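Local coordinates for YfdX protein (Salmonella enterica I, PDB 6A02) that is of unsettled biochemical function but has been linked to antibiotic stress and virulence in Salmonella Typhi, at residues L147-M150 against N151-K154. Residues are numbered along the deposited sequence; the frame is centred on the assembly and turned at random.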
loop_
_atom_site.group_PDB
_atom_site.type_symbol
_atom_site.label_atom_id
_atom_site.label_comp_id
_atom_site.label_asym_id
_atom_site.label_seq_id
_atom_site.Cartn_x
_atom_site.Cartn_y
_atom_site.Cartn_z
ATOM N N LEU A 147 -18.469 -16.761 9.198
ATOM C CA LEU A 147 -19.092 -17.108 10.474
ATOM C C LEU A 147 -19.548 -18.560 10.478
ATOM O O LEU A 147 -19.341 -19.284 11.464
ATOM C CB LEU A 147 -20.266 -16.174 10.760
ATOM C CG LEU A 147 -19.921 -14.832 11.385
ATOM C CD1 LEU A 147 -21.131 -13.919 11.319
ATOM C CD2 LEU A 147 -19.446 -15.027 12.820
ATOM N N SER A 148 -20.150 -19.014 9.375
ATOM C CA SER A 148 -20.567 -20.411 9.283
ATOM C C SER A 148 -19.375 -21.350 9.416
ATOM O O SER A 148 -19.452 -22.376 10.103
ATOM C CB SER A 148 -21.284 -20.642 7.957
ATOM O OG SER A 148 -22.489 -19.895 7.887
ATOM N N LEU A 149 -18.262 -21.021 8.759
ATOM C CA LEU A 149 -17.060 -21.833 8.896
ATOM C C LEU A 149 -16.546 -21.818 10.329
ATOM O O LEU A 149 -16.088 -22.848 10.844
ATOM C CB LEU A 149 -15.980 -21.334 7.928
ATOM C CG LEU A 149 -16.296 -21.579 6.453
ATOM C CD1 LEU A 149 -15.391 -20.740 5.553
ATOM C CD2 LEU A 149 -16.152 -23.061 6.109
ATOM N N MET A 150 -16.609 -20.658 10.995
ATOM C CA MET A 150 -16.217 -20.601 12.400
ATOM C C MET A 150 -17.113 -21.492 13.257
ATOM O O MET A 150 -16.618 -22.214 14.132
ATOM C CB MET A 150 -16.230 -19.159 12.904
ATOM C CG MET A 150 -15.145 -18.276 12.266
ATOM S SD MET A 150 -15.208 -16.606 12.955
ATOM C CE MET A 150 -14.491 -15.654 11.599
ATOM N N ASN A 151 -18.422 -21.478 13.001
ATOM C CA ASN A 151 -19.324 -22.367 13.738
ATOM C C ASN A 151 -18.916 -23.821 13.557
ATOM O O ASN A 151 -19.036 -24.638 14.482
ATOM C CB ASN A 151 -20.767 -22.183 13.259
ATOM C CG ASN A 151 -21.346 -20.828 13.613
ATOM O OD1 ASN A 151 -20.877 -20.153 14.524
ATOM N ND2 ASN A 151 -22.377 -20.429 12.884
ATOM N N GLU A 152 -18.439 -24.167 12.364
ATOM C CA GLU A 152 -18.026 -25.533 12.082
ATOM C C GLU A 152 -16.635 -25.864 12.604
ATOM O O GLU A 152 -16.224 -27.023 12.506
ATOM C CB GLU A 152 -18.094 -25.799 10.577
ATOM C CG GLU A 152 -19.491 -25.703 10.001
ATOM C CD GLU A 152 -19.497 -25.702 8.483
ATOM O OE1 GLU A 152 -18.407 -25.727 7.881
ATOM O OE2 GLU A 152 -20.592 -25.672 7.891
ATOM N N GLY A 153 -15.904 -24.893 13.150
ATOM C CA GLY A 153 -14.544 -25.123 13.584
ATOM C C GLY A 153 -13.492 -24.985 12.504
ATOM O O GLY A 153 -12.331 -25.325 12.754
ATOM N N LYS A 154 -13.861 -24.497 11.318
ATOM C CA LYS A 154 -12.925 -24.370 10.188
ATOM C C LYS A 154 -12.331 -22.959 10.159
ATOM O O LYS A 154 -12.608 -22.140 9.276
ATOM C CB LYS A 154 -13.626 -24.721 8.880
ATOM C CG LYS A 154 -14.049 -26.185 8.784
ATOM C CD LYS A 154 -14.755 -26.478 7.471
ATOM C CE LYS A 154 -15.219 -27.927 7.411
ATOM N NZ LYS A 154 -16.481 -28.041 6.639
#
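Glu152 folds its side chain back along Ser148 and Leu149, over the last turn of helix 136-151. Glu152 CB lies near both carbonyl oxygens, Leu149 O (3.6 Å) and Ser148 O (3.7 Å). Set anti to its own carbonyl carbon (chi1 -63°), Glu152 CG comes to 3.3 Å from Ser148 O, and the extended chain then carries Glu152 OE1 to within 3.9 Å of Leu149 CD2. The same oxygen receives Lys154 NZ at 3.3 Å in a salt bridge, the ammonium arriving from above the carboxylate plane. The lysine crosses the leucine at a slant, its CD 3.9 Å from Leu149 CD2, while Tyr91 of a second subunit packs on both residues. The backbone alongside these side chains closes the helix in a Schellman motif. Lys154 N reaches back to Leu149 O at 2.8 Å, and Gly153 N hydrogen-bonds to Met150 O at 2.9 Å, approaching from well above the carbonyl plane. Gly153 makes the reversal at positive phi (85°), a conformation that glycine adopts readily. Lys154 is then the N-cap of helix 155-167, against which Leu149 and Met150 pack through Ala158, with Leu161 meeting the leucine and Leu162 the methionine.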